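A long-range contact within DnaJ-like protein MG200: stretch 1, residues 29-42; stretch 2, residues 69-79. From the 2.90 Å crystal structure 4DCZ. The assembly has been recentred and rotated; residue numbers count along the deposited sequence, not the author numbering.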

# COMPACT_ATOMS: atom_id res chain seq x y z
N ASP A 29 -17.13 4.82 -1.59
CA ASP A 29 -16.78 4.88 -3.03
C ASP A 29 -15.29 5.34 -3.19
O ASP A 29 -14.76 6.01 -2.28
CB ASP A 29 -17.85 5.69 -3.85
CG ASP A 29 -17.33 6.99 -4.48
OD1 ASP A 29 -17.11 7.98 -3.75
OD2 ASP A 29 -17.18 7.04 -5.73
N PRO A 30 -14.61 4.94 -4.29
CA PRO A 30 -13.15 5.14 -4.52
C PRO A 30 -12.49 6.52 -4.22
O PRO A 30 -11.60 6.56 -3.37
CB PRO A 30 -12.98 4.78 -6.00
CG PRO A 30 -14.38 4.66 -6.60
CD PRO A 30 -15.23 4.24 -5.44
N ASP A 31 -12.89 7.60 -4.93
CA ASP A 31 -12.50 9.01 -4.57
C ASP A 31 -12.31 9.20 -3.01
O ASP A 31 -11.22 9.54 -2.53
CB ASP A 31 -13.51 10.06 -5.13
CG ASP A 31 -13.39 10.30 -6.67
OD1 ASP A 31 -12.99 9.36 -7.40
OD2 ASP A 31 -13.70 11.43 -7.14
N GLU A 32 -13.37 8.94 -2.21
CA GLU A 32 -13.33 9.22 -0.76
C GLU A 32 -12.44 8.28 0.06
O GLU A 32 -11.85 8.73 1.03
CB GLU A 32 -14.74 9.23 -0.13
CG GLU A 32 -15.38 10.62 0.01
CD GLU A 32 -16.06 11.08 -1.28
OE1 GLU A 32 -16.88 10.31 -1.82
OE2 GLU A 32 -15.77 12.21 -1.76
N LEU A 33 -12.35 7.01 -0.32
CA LEU A 33 -11.98 5.96 0.66
C LEU A 33 -10.66 6.14 1.29
O LEU A 33 -9.69 6.32 0.57
CB LEU A 33 -11.97 4.55 0.04
CG LEU A 33 -11.53 3.41 0.98
CD1 LEU A 33 -12.31 3.39 2.33
CD2 LEU A 33 -11.59 2.08 0.28
N ARG A 34 -10.61 6.02 2.62
CA ARG A 34 -9.33 5.91 3.32
C ARG A 34 -9.42 5.20 4.65
O ARG A 34 -10.50 4.99 5.15
CB ARG A 34 -8.71 7.28 3.47
CG ARG A 34 -9.54 8.31 4.20
CD ARG A 34 -8.72 9.59 4.31
NE ARG A 34 -8.89 10.41 3.11
CZ ARG A 34 -7.93 11.05 2.44
NH1 ARG A 34 -6.64 10.97 2.79
NH2 ARG A 34 -8.27 11.78 1.38
N SER A 35 -8.28 4.83 5.21
CA SER A 35 -8.26 3.91 6.32
C SER A 35 -8.83 4.50 7.57
O SER A 35 -8.66 5.66 7.86
CB SER A 35 -6.83 3.51 6.64
OG SER A 35 -5.97 4.63 6.62
N LYS A 36 -9.48 3.67 8.34
CA LYS A 36 -10.12 4.11 9.57
C LYS A 36 -9.27 5.11 10.30
O LYS A 36 -9.75 6.19 10.60
CB LYS A 36 -10.40 2.88 10.45
CG LYS A 36 -10.76 3.15 11.91
CD LYS A 36 -12.28 3.44 12.12
CE LYS A 36 -12.71 3.14 13.57
NZ LYS A 36 -12.38 1.71 13.91
N VAL A 37 -8.02 4.77 10.60
CA VAL A 37 -7.09 5.75 11.23
C VAL A 37 -6.12 6.30 10.18
O VAL A 37 -5.50 5.52 9.44
CB VAL A 37 -6.21 5.17 12.35
CG1 VAL A 37 -5.28 6.26 12.92
CG2 VAL A 37 -7.08 4.52 13.44
N PRO A 38 -6.00 7.64 10.10
CA PRO A 38 -5.02 8.22 9.17
C PRO A 38 -3.56 7.81 9.52
O PRO A 38 -3.17 7.77 10.70
CB PRO A 38 -5.23 9.75 9.31
CG PRO A 38 -5.91 9.94 10.63
CD PRO A 38 -6.71 8.68 10.88
N GLY A 39 -2.81 7.46 8.46
CA GLY A 39 -1.42 6.98 8.54
C GLY A 39 -1.19 5.56 9.01
O GLY A 39 -0.06 5.13 9.16
N GLU A 40 -2.26 4.82 9.23
CA GLU A 40 -2.17 3.49 9.75
C GLU A 40 -3.13 2.63 8.99
O GLU A 40 -4.35 2.85 9.06
CB GLU A 40 -2.57 3.48 11.20
CG GLU A 40 -2.74 2.07 11.75
CD GLU A 40 -2.94 2.03 13.28
OE1 GLU A 40 -2.19 2.76 14.00
OE2 GLU A 40 -3.84 1.27 13.77
N VAL A 41 -2.60 1.63 8.29
CA VAL A 41 -3.40 0.69 7.57
C VAL A 41 -3.32 -0.71 8.21
O VAL A 41 -2.25 -1.24 8.41
CB VAL A 41 -2.97 0.70 6.13
CG1 VAL A 41 -3.83 -0.20 5.30
CG2 VAL A 41 -3.11 2.09 5.66
N THR A 42 -4.47 -1.29 8.56
CA THR A 42 -4.55 -2.56 9.28
C THR A 42 -5.22 -3.58 8.38
O THR A 42 -5.72 -3.24 7.33
CB THR A 42 -5.48 -2.42 10.47
OG1 THR A 42 -6.75 -1.96 9.97
CG2 THR A 42 -4.94 -1.41 11.46
N TYR A 69 -4.41 0.30 -3.91
CA TYR A 69 -3.79 0.06 -2.58
C TYR A 69 -3.84 1.29 -1.70
O TYR A 69 -4.05 2.43 -2.15
CB TYR A 69 -2.33 -0.32 -2.75
CG TYR A 69 -1.54 0.71 -3.48
CD1 TYR A 69 -0.81 1.63 -2.81
CD2 TYR A 69 -1.58 0.78 -4.85
CE1 TYR A 69 -0.09 2.62 -3.50
CE2 TYR A 69 -0.84 1.76 -5.57
CZ TYR A 69 -0.12 2.68 -4.87
OH TYR A 69 0.58 3.62 -5.49
N PHE A 70 -3.58 1.08 -0.43
CA PHE A 70 -3.48 2.21 0.46
C PHE A 70 -2.09 2.78 0.42
O PHE A 70 -1.11 2.02 0.41
CB PHE A 70 -3.75 1.75 1.84
CG PHE A 70 -5.16 1.37 2.05
CD1 PHE A 70 -6.12 2.34 2.23
CD2 PHE A 70 -5.53 0.08 2.06
CE1 PHE A 70 -7.43 2.00 2.47
CE2 PHE A 70 -6.87 -0.24 2.27
CZ PHE A 70 -7.79 0.70 2.48
N ASP A 71 -2.02 4.11 0.41
CA ASP A 71 -0.77 4.85 0.27
C ASP A 71 -0.26 5.20 1.65
O ASP A 71 -0.91 4.85 2.63
CB ASP A 71 -0.91 6.11 -0.65
CG ASP A 71 -1.64 7.30 0.01
OD1 ASP A 71 -2.25 7.09 1.10
OD2 ASP A 71 -1.61 8.44 -0.57
N GLU A 72 0.87 5.89 1.74
CA GLU A 72 1.47 6.19 3.05
C GLU A 72 0.45 6.90 3.96
O GLU A 72 0.33 6.58 5.13
CB GLU A 72 2.71 7.01 2.83
CG GLU A 72 3.53 7.39 4.04
CD GLU A 72 4.67 8.34 3.65
OE1 GLU A 72 4.62 8.78 2.47
OE2 GLU A 72 5.60 8.65 4.47
N GLN A 73 -0.34 7.79 3.37
CA GLN A 73 -1.39 8.52 4.11
C GLN A 73 -2.55 7.62 4.59
O GLN A 73 -3.29 7.97 5.50
CB GLN A 73 -1.95 9.69 3.26
CG GLN A 73 -0.96 10.90 3.06
CD GLN A 73 0.33 10.50 2.28
OE1 GLN A 73 1.45 10.68 2.80
NE2 GLN A 73 0.18 9.99 1.05
N GLY A 74 -2.72 6.46 3.98
CA GLY A 74 -3.92 5.70 4.21
C GLY A 74 -4.99 5.99 3.17
O GLY A 74 -6.14 5.52 3.29
N LYS A 75 -4.64 6.75 2.15
CA LYS A 75 -5.59 7.01 1.09
C LYS A 75 -5.53 5.89 0.11
O LYS A 75 -4.47 5.35 -0.14
CB LYS A 75 -5.26 8.29 0.35
CG LYS A 75 -6.28 8.71 -0.68
CD LYS A 75 -5.84 10.04 -1.31
CE LYS A 75 -6.36 10.20 -2.76
NZ LYS A 75 -5.98 11.54 -3.29
N TRP A 76 -6.65 5.53 -0.47
CA TRP A 76 -6.63 4.48 -1.46
C TRP A 76 -6.25 5.07 -2.80
O TRP A 76 -6.80 6.07 -3.19
CB TRP A 76 -8.00 3.87 -1.53
CG TRP A 76 -8.14 2.85 -2.55
CD1 TRP A 76 -8.75 2.98 -3.75
CD2 TRP A 76 -7.72 1.51 -2.47
NE1 TRP A 76 -8.74 1.79 -4.42
CE2 TRP A 76 -8.11 0.87 -3.64
CE3 TRP A 76 -7.06 0.78 -1.50
CZ2 TRP A 76 -7.83 -0.44 -3.89
CZ3 TRP A 76 -6.81 -0.54 -1.75
CH2 TRP A 76 -7.17 -1.13 -2.94
N VAL A 77 -5.30 4.46 -3.50
CA VAL A 77 -4.92 4.92 -4.83
C VAL A 77 -5.06 3.77 -5.82
O VAL A 77 -5.10 2.64 -5.41
CB VAL A 77 -3.49 5.44 -4.82
CG1 VAL A 77 -3.40 6.65 -3.97
CG2 VAL A 77 -2.60 4.43 -4.24
N TRP A 78 -5.15 4.06 -7.11
CA TRP A 78 -5.31 3.02 -8.13
C TRP A 78 -4.00 2.68 -8.77
O TRP A 78 -3.01 3.39 -8.63
CB TRP A 78 -6.20 3.51 -9.23
CG TRP A 78 -7.49 3.92 -8.73
CD1 TRP A 78 -7.90 5.18 -8.46
CD2 TRP A 78 -8.56 3.04 -8.34
NE1 TRP A 78 -9.16 5.15 -7.94
CE2 TRP A 78 -9.58 3.85 -7.84
CE3 TRP A 78 -8.73 1.64 -8.35
CZ2 TRP A 78 -10.81 3.31 -7.42
CZ3 TRP A 78 -9.94 1.12 -7.89
CH2 TRP A 78 -10.95 1.95 -7.43
N ASN A 79 -4.01 1.62 -9.54
CA ASN A 79 -2.82 1.23 -10.22
C ASN A 79 -2.65 1.92 -11.60
O ASN A 79 -1.78 2.79 -11.75
CB ASN A 79 -2.80 -0.29 -10.30
CG ASN A 79 -2.63 -0.94 -8.94
OD1 ASN A 79 -1.79 -0.55 -8.13
ND2 ASN A 79 -3.40 -1.97 -8.71

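The contact is a short backbone-to-backbone pairing, a single beta bridge with three main-chain hydrogen bonds, laid beside a small apolar cluster, and together they bury 616 Å² summed over both sides.

The bridge joins Arg34 to Lys75, whose CA atoms are 4.5 Å apart. Its two hydrogen bonds flank that pair: Ser35 N donates to Gly74 O at 3.0 Å with an N-H...O angle of 150°, and Trp76 N donates to Leu33 O at 3.3 Å and 160°, a weak bond by its length. The third lies beyond the bridge, where Gly39 N reaches Gln73 O at 3.0 Å and 156°. All three use main-chain atoms alone.

A turn lies in each stretch beside this pairing. Stretch 2 reverses through a type I turn from Asp71 to Gly74, closed by Gly74 N to Asp71 O at 2.8 Å; Lys75 N also donates to Asp71 OD1 at 2.6 Å. The carbonyls of Gln73 and Gly74 accept from stretch 1. Stretch 1 bends through a type II turn from Val37 to Glu40, in which Gly39 has phi 76°, a value that favours glycine. Ser35, with chi1 in p, turns its OG back to Val37 O at 3.0 Å, so this buried hydroxyl is satisfied within its own stretch.

Gly74 occupies a position that calls for glycine. Its phi/psi of 93/8° would jam a CB against the preceding carbonyl oxygen, and an ideal CB would also point toward stretch 1 and lie 2.3 Å from Ser35 OG. The absent CB leaves room for Ser35 OG, and Val41 CG2 packs 4.0 Å from Gly74 CA.

Val41 and Phe70, both buried, point their CA-to-CB bonds toward the opposing stretch and meet at 3.7 Å between Val41 CG1 and Phe70 CD2. The approach to the ring is oblique. A compact branched side chain and a broad aromatic ring suit this enclosed site, and Phe70 CE1 also lies 4.0 Å from Ser35 N, bringing the ring alongside the bridged backbone. Farther along, Leu33 CB and Trp76 CB come within 4.3 Å, an apolar contact beside the weak hydrogen bond between the same two residues.

At the exposed margin, Arg34 and Lys75 combine bridging backbones with long, solvent-tolerant side chains. The Arg34 guanidinium lays one face over Lys75 CB, with NH1 3.9 Å from that carbon, so the contact is to the aliphatic base of the lysine.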